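Local coordinates for protein beta-fructofuranosidase (Arthrobacter, PDB 3WPU) that is a beta-fructofuranosidase of the levansucrase/invertase family, whose members are built around a five-bladed beta-propeller, at residues 140-152 with 214-226. Numbering follows the deposited sequence.
Sequences GLVFKEGVTGQIF and VTLTGFNKVTDLL
With chi1 at 56°, Gln150 carries CG wedged between its own backbone N and carbonyl carbon, and its extended chain then lays the terminal amide against the backbone of Val222; Val142, with CG1 anti to the backbone N (chi1 169°), sets that methyl over the face of the Phe219 ring. Both residues belong to the connection that follows strand 137-141 of the beta-propeller, a type II turn from Lys144 to Val147 and the residues up to Phe152, and both meet strand 213-226, which pairs on its other side with strand 197-210. The contact illustrates how a strand edge can be covered by a connecting segment through amide and apolar groups instead of by a further strand. Val222 N gives Gln150 OE1 a nearly straight bond of 2.8 Å, although the donor stands above the carbonyl plane and misses the lone pairs. The same amide is held at its other end, where NE2 donates to Val147 O and more weakly to Asn220 O, so contacts at both ends of the amide limit its rotation. Val147 O also accepts from Gln150 N.

The apolar half centres on Val142 CG1, which touches both rings: it lies 3.8 Å from the Phe219 ring centroid, a CH-pi contact, and also sits over one face of the Phe143 ring, whose opposite face receives Thr148 CG2. The edge of Phe219 points toward the face of Phe143 in an offset edge-to-face pair, planes at 76°. Val147 CG1 and Ile151 CG2 reach different methyls of Val222, CG2 and CG1 respectively. Water joins the segments too, one molecule linking Lys144 N to Phe219 O. Near the far end, Asp224 OD2, salt-bridged to Arg199, receives a second water that also donates to Ile151 O, while Ile151 CG2 rests 4.0 Å from Asp224 CB.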
loop_
_atom_site.group_PDB
_atom_site.type_symbol
_atom_site.label_atom_id
_atom_site.label_comp_id
_atom_site.label_asym_id
_atom_site.label_seq_id
_atom_site.Cartn_x
_atom_site.Cartn_y
_atom_site.Cartn_z
ATOM N N GLY A 140 13.328 15.931 -3.706
ATOM C CA GLY A 140 14.533 15.291 -3.192
ATOM C C GLY A 140 14.246 14.353 -2.029
ATOM O O GLY A 140 13.097 13.914 -1.811
ATOM N N LEU A 141 15.313 14.032 -1.301
ATOM C CA LEU A 141 15.249 13.027 -0.256
ATOM C C LEU A 141 14.745 13.647 1.026
ATOM O O LEU A 141 15.035 14.805 1.329
ATOM C CB LEU A 141 16.615 12.416 -0.034
ATOM C CG LEU A 141 17.186 11.663 -1.248
ATOM C CD1 LEU A 141 18.606 11.195 -0.970
ATOM C CD2 LEU A 141 16.289 10.472 -1.573
ATOM N N VAL A 142 14.011 12.855 1.784
ATOM C CA VAL A 142 13.508 13.307 3.094
ATOM C C VAL A 142 14.619 13.408 4.140
ATOM O O VAL A 142 14.670 14.382 4.916
ATOM C CB VAL A 142 12.385 12.396 3.574
ATOM C CG1 VAL A 142 12.026 12.689 5.044
ATOM C CG2 VAL A 142 11.168 12.561 2.668
ATOM N N PHE A 143 15.472 12.393 4.179
ATOM C CA PHE A 143 16.456 12.236 5.249
ATOM C C PHE A 143 17.868 12.632 4.827
ATOM O O PHE A 143 18.365 12.219 3.778
ATOM C CB PHE A 143 16.458 10.804 5.751
ATOM C CG PHE A 143 15.201 10.412 6.463
ATOM C CD1 PHE A 143 14.911 10.920 7.709
ATOM C CD2 PHE A 143 14.284 9.537 5.863
ATOM C CE1 PHE A 143 13.764 10.528 8.363
ATOM C CE2 PHE A 143 13.138 9.155 6.509
ATOM C CZ PHE A 143 12.860 9.653 7.767
ATOM N N LYS A 144 18.541 13.388 5.682
ATOM C CA LYS A 144 19.975 13.620 5.500
ATOM C C LYS A 144 20.735 12.319 5.716
ATOM O O LYS A 144 20.304 11.446 6.467
ATOM C CB LYS A 144 20.485 14.696 6.460
ATOM C CG LYS A 144 19.890 16.072 6.211
ATOM C CD LYS A 144 20.277 17.043 7.320
ATOM C CE LYS A 144 19.628 18.401 7.113
ATOM N NZ LYS A 144 20.163 19.072 5.898
ATOM N N GLU A 145 21.855 12.171 5.023
ATOM C CA GLU A 145 22.693 10.975 5.163
ATOM C C GLU A 145 22.943 10.612 6.626
ATOM O O GLU A 145 23.260 11.477 7.439
ATOM C CB GLU A 145 24.046 11.196 4.480
ATOM C CG GLU A 145 24.842 9.917 4.266
ATOM C CD GLU A 145 24.555 9.286 2.922
ATOM O OE1 GLU A 145 25.360 9.508 1.984
ATOM O OE2 GLU A 145 23.520 8.588 2.793
ATOM N N GLY A 146 22.752 9.327 6.945
ATOM C CA GLY A 146 23.062 8.773 8.247
ATOM C C GLY A 146 21.948 8.862 9.256
ATOM O O GLY A 146 21.984 8.150 10.267
ATOM N N VAL A 147 20.944 9.708 9.010
ATOM C CA VAL A 147 19.910 9.944 10.009
ATOM C C VAL A 147 19.156 8.651 10.356
ATOM O O VAL A 147 18.917 8.356 11.522
ATOM C CB VAL A 147 18.913 11.040 9.569
ATOM C CG1 VAL A 147 17.682 11.081 10.459
ATOM C CG2 VAL A 147 19.601 12.410 9.584
ATOM N N THR A 148 18.771 7.880 9.345
ATOM C CA THR A 148 17.944 6.695 9.605
ATOM C C THR A 148 18.737 5.532 10.218
ATOM O O THR A 148 18.167 4.581 10.761
ATOM C CB THR A 148 17.150 6.257 8.374
ATOM O OG1 THR A 148 18.036 5.874 7.296
ATOM C CG2 THR A 148 16.231 7.379 7.929
ATOM N N GLY A 149 20.056 5.652 10.199
ATOM C CA GLY A 149 20.936 4.693 10.841
ATOM C C GLY A 149 20.910 4.768 12.353
ATOM O O GLY A 149 21.373 3.863 13.007
ATOM N N GLN A 150 20.332 5.826 12.911
ATOM C CA GLN A 150 20.446 6.072 14.357
ATOM C C GLN A 150 19.932 4.989 15.297
ATOM O O GLN A 150 20.440 4.853 16.414
ATOM C CB GLN A 150 19.855 7.407 14.744
ATOM C CG GLN A 150 18.439 7.679 14.390
ATOM C CD GLN A 150 18.115 9.146 14.644
ATOM O OE1 GLN A 150 17.441 9.467 15.590
ATOM N NE2 GLN A 150 18.691 10.012 13.870
ATOM N N ILE A 151 18.924 4.239 14.874
ATOM C CA ILE A 151 18.251 3.288 15.777
ATOM C C ILE A 151 18.950 1.944 15.928
ATOM O O ILE A 151 18.595 1.159 16.818
ATOM C CB ILE A 151 16.778 3.045 15.354
ATOM C CG1 ILE A 151 16.682 2.338 13.994
ATOM C CG2 ILE A 151 16.000 4.359 15.391
ATOM C CD1 ILE A 151 15.270 2.005 13.559
ATOM N N PHE A 152 19.887 1.638 15.033
ATOM C CA PHE A 152 20.519 0.319 15.001
ATOM C C PHE A 152 21.688 0.197 15.963
ATOM O O PHE A 152 22.664 0.932 15.863
ATOM C CB PHE A 152 20.946 -0.029 13.582
ATOM C CG PHE A 152 19.774 -0.153 12.655
ATOM C CD1 PHE A 152 18.935 -1.263 12.719
ATOM C CD2 PHE A 152 19.465 0.872 11.768
ATOM C CE1 PHE A 152 17.818 -1.347 11.897
ATOM C CE2 PHE A 152 18.365 0.779 10.943
ATOM C CZ PHE A 152 17.544 -0.339 11.010
ATOM N N VAL A 214 7.585 23.418 -2.104
ATOM C CA VAL A 214 7.558 22.794 -0.797
ATOM C C VAL A 214 8.956 22.357 -0.385
ATOM O O VAL A 214 9.678 21.732 -1.160
ATOM C CB VAL A 214 6.625 21.565 -0.804
ATOM C CG1 VAL A 214 6.758 20.757 0.481
ATOM C CG2 VAL A 214 5.186 22.008 -1.042
ATOM N N THR A 215 9.327 22.707 0.838
ATOM C CA THR A 215 10.507 22.175 1.487
ATOM C C THR A 215 10.017 21.456 2.725
ATOM O O THR A 215 9.037 21.874 3.354
ATOM C CB THR A 215 11.496 23.292 1.900
ATOM O OG1 THR A 215 11.885 24.031 0.739
ATOM C CG2 THR A 215 12.734 22.695 2.538
ATOM N N LEU A 216 10.663 20.340 3.045
ATOM C CA LEU A 216 10.381 19.642 4.284
ATOM C C LEU A 216 11.493 19.994 5.254
ATOM O O LEU A 216 12.653 20.075 4.872
ATOM C CB LEU A 216 10.250 18.132 4.067
ATOM C CG LEU A 216 9.086 17.703 3.168
ATOM C CD1 LEU A 216 8.994 16.182 3.138
ATOM C CD2 LEU A 216 7.742 18.271 3.583
ATOM N N THR A 217 11.118 20.292 6.490
ATOM C CA THR A 217 12.066 20.586 7.534
ATOM C C THR A 217 11.923 19.482 8.595
ATOM O O THR A 217 10.949 18.720 8.584
ATOM C CB THR A 217 11.829 21.992 8.151
ATOM O OG1 THR A 217 10.557 22.043 8.802
ATOM C CG2 THR A 217 11.896 23.076 7.079
ATOM N N GLY A 218 12.918 19.377 9.471
ATOM C CA GLY A 218 12.909 18.387 10.531
ATOM C C GLY A 218 13.383 17.041 10.021
ATOM O O GLY A 218 14.337 16.980 9.265
ATOM N N PHE A 219 12.718 15.958 10.422
ATOM C CA PHE A 219 13.161 14.602 10.053
ATOM C C PHE A 219 14.614 14.362 10.477
ATOM O O PHE A 219 15.412 13.781 9.769
ATOM C CB PHE A 219 12.926 14.349 8.560
ATOM C CG PHE A 219 11.482 14.418 8.165
ATOM C CD1 PHE A 219 10.566 13.502 8.683
ATOM C CD2 PHE A 219 11.019 15.408 7.301
ATOM C CE1 PHE A 219 9.237 13.558 8.307
ATOM C CE2 PHE A 219 9.698 15.451 6.909
ATOM C CZ PHE A 219 8.792 14.552 7.451
ATOM N N ASN A 220 14.920 14.835 11.673
ATOM C CA ASN A 220 16.264 14.780 12.252
ATOM C C ASN A 220 16.437 13.628 13.234
ATOM O O ASN A 220 17.553 13.230 13.542
ATOM C CB ASN A 220 16.635 16.117 12.942
ATOM C CG ASN A 220 15.530 16.667 13.830
ATOM O OD1 ASN A 220 15.475 16.403 15.033
ATOM N ND2 ASN A 220 14.634 17.439 13.235
ATOM N N LYS A 221 15.309 13.118 13.736
ATOM C CA LYS A 221 15.263 12.128 14.786
ATOM C C LYS A 221 14.368 10.986 14.319
ATOM O O LYS A 221 13.289 11.245 13.810
ATOM C CB LYS A 221 14.626 12.776 16.025
ATOM C CG LYS A 221 14.431 11.857 17.208
ATOM C CD LYS A 221 15.759 11.522 17.823
ATOM C CE LYS A 221 15.598 10.810 19.175
ATOM N NZ LYS A 221 16.937 10.258 19.554
ATOM N N VAL A 222 14.828 9.756 14.491
ATOM C CA VAL A 222 14.034 8.555 14.171
ATOM C C VAL A 222 13.759 7.764 15.449
ATOM O O VAL A 222 14.690 7.475 16.211
ATOM C CB VAL A 222 14.748 7.676 13.136
ATOM C CG1 VAL A 222 13.926 6.433 12.843
ATOM C CG2 VAL A 222 15.014 8.479 11.874
ATOM N N THR A 223 12.489 7.420 15.670
ATOM C CA THR A 223 12.070 6.629 16.811
ATOM C C THR A 223 11.769 5.202 16.382
ATOM O O THR A 223 11.002 4.983 15.445
ATOM C CB THR A 223 10.824 7.232 17.451
ATOM O OG1 THR A 223 11.071 8.604 17.785
ATOM C CG2 THR A 223 10.430 6.454 18.716
ATOM N N ASP A 224 12.350 4.244 17.085
ATOM C CA ASP A 224 12.186 2.818 16.793
ATOM C C ASP A 224 10.884 2.373 17.449
ATOM O O ASP A 224 10.751 2.463 18.675
ATOM C CB ASP A 224 13.409 2.088 17.373
ATOM C CG ASP A 224 13.457 0.613 17.054
ATOM O OD1 ASP A 224 12.507 0.061 16.463
ATOM O OD2 ASP A 224 14.468 0.005 17.464
ATOM N N LEU A 225 9.910 1.929 16.660
ATOM C CA LEU A 225 8.586 1.587 17.226
ATOM C C LEU A 225 8.383 0.105 17.476
ATOM O O LEU A 225 7.922 -0.287 18.568
ATOM C CB LEU A 225 7.476 2.093 16.307
ATOM C CG LEU A 225 7.527 3.575 15.899
ATOM C CD1 LEU A 225 6.395 3.853 14.939
ATOM C CD2 LEU A 225 7.440 4.517 17.103
ATOM N N LEU A 226 8.689 -0.715 16.469
ATOM C CA LEU A 226 8.412 -2.140 16.502
ATOM C C LEU A 226 9.378 -2.959 15.703
ATOM O O LEU A 226 9.863 -2.516 14.659
ATOM C CB LEU A 226 6.992 -2.448 15.934
ATOM C CG LEU A 226 5.793 -1.807 16.600
ATOM C CD1 LEU A 226 4.551 -1.928 15.725
ATOM C CD2 LEU A 226 5.537 -2.446 17.957
HETATM O O HOH W 1 13.674 16.819 4.668
HETATM O O HOH W 2 17.218 14.680 7.900
HETATM O O HOH W 3 16.588 1.343 18.674
#